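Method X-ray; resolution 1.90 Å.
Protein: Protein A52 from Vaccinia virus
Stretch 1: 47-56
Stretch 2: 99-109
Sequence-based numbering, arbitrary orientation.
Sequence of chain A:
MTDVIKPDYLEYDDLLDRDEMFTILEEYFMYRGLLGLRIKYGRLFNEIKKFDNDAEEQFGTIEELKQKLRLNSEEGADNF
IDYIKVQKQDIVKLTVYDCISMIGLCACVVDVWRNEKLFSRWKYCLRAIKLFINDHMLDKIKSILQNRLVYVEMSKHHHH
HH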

# COMPACT_ATOMS: atom_id res chain seq x y z
N GLU A 47 -4.40 -16.55 -8.43
CA GLU A 47 -4.22 -16.71 -9.88
C GLU A 47 -3.03 -15.90 -10.40
O GLU A 47 -2.24 -16.39 -11.22
N ILE A 48 -2.91 -14.67 -9.91
CA ILE A 48 -1.82 -13.81 -10.34
C ILE A 48 -0.49 -14.43 -9.91
O ILE A 48 0.49 -14.38 -10.66
N LYS A 49 -0.47 -15.05 -8.74
CA LYS A 49 0.72 -15.74 -8.22
C LYS A 49 1.20 -16.85 -9.16
O LYS A 49 2.40 -17.13 -9.25
N LYS A 50 0.28 -17.48 -9.88
CA LYS A 50 0.65 -18.49 -10.86
C LYS A 50 1.51 -17.92 -12.00
O LYS A 50 2.19 -18.68 -12.68
N PHE A 51 1.48 -16.60 -12.22
CA PHE A 51 2.31 -15.95 -13.23
C PHE A 51 3.81 -16.11 -12.99
O PHE A 51 4.61 -15.86 -13.90
N ASP A 52 4.20 -16.51 -11.78
CA ASP A 52 5.61 -16.74 -11.44
C ASP A 52 6.23 -17.83 -12.30
O ASP A 52 7.39 -17.74 -12.66
N ASN A 53 5.47 -18.88 -12.59
CA ASN A 53 5.92 -19.96 -13.47
C ASN A 53 6.26 -19.45 -14.86
O ASN A 53 7.30 -19.81 -15.41
N ASP A 54 5.39 -18.62 -15.42
CA ASP A 54 5.60 -18.01 -16.73
C ASP A 54 6.91 -17.21 -16.77
O ASP A 54 7.68 -17.30 -17.73
N ALA A 55 7.13 -16.43 -15.71
CA ALA A 55 8.31 -15.59 -15.56
C ALA A 55 9.60 -16.40 -15.58
O ALA A 55 10.55 -16.03 -16.26
N GLU A 56 9.63 -17.48 -14.81
CA GLU A 56 10.83 -18.29 -14.70
C GLU A 56 11.14 -18.99 -16.02
O GLU A 56 12.29 -19.10 -16.41
N CYS A 99 3.41 -10.10 -21.31
CA CYS A 99 3.01 -9.24 -20.21
C CYS A 99 2.69 -10.04 -18.94
O CYS A 99 2.99 -9.59 -17.85
N ILE A 100 2.06 -11.19 -19.07
CA ILE A 100 1.82 -12.07 -17.92
C ILE A 100 3.16 -12.50 -17.29
O ILE A 100 3.33 -12.45 -16.07
N SER A 101 4.10 -12.94 -18.11
CA SER A 101 5.42 -13.37 -17.58
C SER A 101 6.10 -12.20 -16.87
O SER A 101 6.76 -12.36 -15.84
N MET A 102 5.95 -11.02 -17.43
CA MET A 102 6.55 -9.83 -16.87
C MET A 102 5.96 -9.50 -15.50
O MET A 102 6.68 -9.07 -14.60
N ILE A 103 4.65 -9.72 -15.32
CA ILE A 103 4.02 -9.50 -14.02
C ILE A 103 4.62 -10.49 -13.02
O ILE A 103 4.99 -10.11 -11.90
N GLY A 104 4.77 -11.73 -13.43
CA GLY A 104 5.41 -12.73 -12.57
C GLY A 104 6.85 -12.40 -12.21
O GLY A 104 7.30 -12.73 -11.13
N LEU A 105 7.56 -11.76 -13.14
CA LEU A 105 8.94 -11.36 -12.94
C LEU A 105 9.02 -10.26 -11.88
O LEU A 105 9.83 -10.34 -10.97
N CYS A 106 8.17 -9.25 -12.01
CA CYS A 106 8.04 -8.19 -11.01
C CYS A 106 7.83 -8.78 -9.62
O CYS A 106 8.46 -8.36 -8.65
N ALA A 107 6.93 -9.75 -9.55
CA ALA A 107 6.58 -10.44 -8.31
C ALA A 107 7.76 -11.14 -7.67
O ALA A 107 7.96 -11.09 -6.44
N CYS A 108 8.51 -11.87 -8.49
CA CYS A 108 9.68 -12.58 -8.00
C CYS A 108 10.77 -11.59 -7.57
O CYS A 108 11.49 -11.84 -6.62
N VAL A 109 10.89 -10.47 -8.26
CA VAL A 109 11.85 -9.42 -7.90
C VAL A 109 11.44 -8.73 -6.59
O VAL A 109 12.28 -8.52 -5.71

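Two helices can approach closely when one of them presents a residue without a side chain at the crossing point, and this pair from protein A52 of vaccinia virus illustrates the principle. The helix of stretch 2 crosses the helix that carries D52 to A55 at 97°, almost perpendicular, with the axes only 6.8 Å apart, and the contact buries 499 Å² in all. No hydrogen bond joins the two stretches; the fit is one of shape.

Along stretch 2, C99 is out of reach and the contact opens with I100, whose CA-to-CB bond points toward stretch 1. In its m,t rotamer it sets CG2 over one face of the F51 ring, 3.5 Å from the ring centroid and only 15° off the normal, a CH-pi arrangement. F51 itself is buried, points toward stretch 2 and has chi1 in m. The same I100 CG2 lies 3.8 Å from D54 OD1, so the methyl group meets both an aromatic face and a carboxylate.

S101, also m, leaves sideways. Its OG comes within 3.3 Å of D54 O, but the hydroxyl finds its hydrogen-bonding partner just outside the two stretches. Its backbone contributes too, S101 O lying 3.3 Å from A55 CB. M102 points away and takes no part.

I103 returns to the interface, again m,t. Its CG2 sits near the plane of the F51 ring, at the edge, 3.6 Å from F51 CD2, and also reaches I48 CG2 at 4.0 Å. The two isoleucines of stretch 2 thus hold the phenyl ring from different directions, one over a face and the other at the edge.

G104 is the key to the crossing. G104 CA lies 4.2 Å from D52 CA, and it makes a CA-H...O contact with F51 O, 3.5 Å from G104 CA, with an angle of 163° at the hydrogen. A CB here would point toward stretch 1 and lie just 2.0 Å from F51 O, a clash, and would also crowd D52 N and A55 CB. The small A55 completes the fit: its CB packs 3.4 Å from G104 C and 3.3 Å from L105 N.

L105, in the t,p rotamer, points sideways and adds an apolar contact between its CB and A55 CB at 4.2 Å. Farther along, A107 CB lies 3.5 Å from D52 OD1, and C108, chi1 in m, brings SG to 3.8 Å from D52 CG. D52 starts sideways, but its m rotamer carries the carboxylate nearer; OD2 is hydrogen-bonded elsewhere in the structure.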

# COMPACT_ATOMS: atom_id res chain seq x y z
CB GLU A 47 -5.48 -16.31 -10.66
CG GLU A 47 -6.61 -17.30 -10.54
CD GLU A 47 -6.23 -18.70 -10.99
OE1 GLU A 47 -5.61 -18.84 -12.06
OE2 GLU A 47 -6.55 -19.67 -10.27
CB ILE A 48 -1.97 -12.37 -9.82
CG1 ILE A 48 -3.24 -11.72 -10.40
CG2 ILE A 48 -0.74 -11.54 -10.22
CD1 ILE A 48 -3.58 -10.43 -9.79
CB LYS A 49 0.43 -16.27 -6.82
CG LYS A 49 1.61 -16.96 -6.17
CD LYS A 49 1.55 -16.96 -4.64
CE LYS A 49 0.57 -17.96 -4.08
NZ LYS A 49 1.01 -18.45 -2.72
CB LYS A 50 -0.59 -19.21 -11.39
CG LYS A 50 -1.34 -19.98 -10.33
CD LYS A 50 -2.53 -20.72 -10.92
CE LYS A 50 -3.36 -21.37 -9.83
NZ LYS A 50 -4.55 -22.06 -10.39
CB PHE A 51 2.02 -14.45 -13.35
CG PHE A 51 0.62 -14.10 -13.84
CD1 PHE A 51 -0.32 -15.06 -14.18
CD2 PHE A 51 0.27 -12.76 -13.97
CE1 PHE A 51 -1.58 -14.70 -14.63
CE2 PHE A 51 -1.00 -12.39 -14.43
CZ PHE A 51 -1.92 -13.36 -14.76
CB ASP A 52 5.77 -17.09 -9.96
CG ASP A 52 5.40 -15.94 -9.02
OD1 ASP A 52 4.99 -14.84 -9.46
OD2 ASP A 52 5.52 -16.17 -7.81
CB ASN A 53 4.84 -21.05 -13.60
CG ASN A 53 4.39 -21.61 -12.27
OD1 ASN A 53 3.19 -21.78 -12.03
ND2 ASN A 53 5.34 -21.90 -11.38
CB ASP A 54 4.44 -17.09 -17.12
CG ASP A 54 3.10 -17.80 -17.13
OD1 ASP A 54 2.43 -17.80 -18.19
OD2 ASP A 54 2.71 -18.36 -16.08
CB ALA A 55 8.23 -14.80 -14.24
CB GLU A 56 10.68 -19.32 -13.56
CG GLU A 56 11.97 -20.16 -13.33
CD GLU A 56 11.80 -21.26 -12.28
OE1 GLU A 56 10.82 -21.21 -11.50
OE2 GLU A 56 12.65 -22.17 -12.23
CB CYS A 99 1.82 -8.41 -20.60
SG CYS A 99 2.10 -7.36 -22.02
CB ILE A 100 0.99 -13.30 -18.33
CG1 ILE A 100 -0.47 -12.87 -18.60
CG2 ILE A 100 1.07 -14.39 -17.28
CD1 ILE A 100 -1.35 -13.92 -19.31
CB SER A 101 6.34 -13.87 -18.70
OG SER A 101 5.87 -15.06 -19.31
CB MET A 102 6.41 -8.69 -17.85
CG MET A 102 7.09 -7.44 -17.43
SD MET A 102 5.89 -6.39 -16.60
CE MET A 102 7.03 -5.14 -15.95
CB ILE A 103 2.49 -9.65 -14.09
CG1 ILE A 103 1.86 -8.42 -14.75
CG2 ILE A 103 1.88 -9.81 -12.71
CD1 ILE A 103 0.40 -8.66 -15.22
CB LEU A 105 9.53 -10.84 -14.26
CG LEU A 105 10.95 -10.27 -14.25
CD1 LEU A 105 11.98 -11.38 -14.16
CD2 LEU A 105 11.18 -9.39 -15.49
CB CYS A 106 6.88 -7.27 -11.36
SG CYS A 106 7.26 -6.26 -12.77
CB ALA A 107 5.49 -11.44 -8.57
CB CYS A 108 10.21 -13.56 -9.06
SG CYS A 108 9.08 -14.97 -9.36
CB VAL A 109 12.01 -8.38 -9.05
CG1 VAL A 109 12.81 -7.16 -8.60
CG2 VAL A 109 12.68 -9.05 -10.27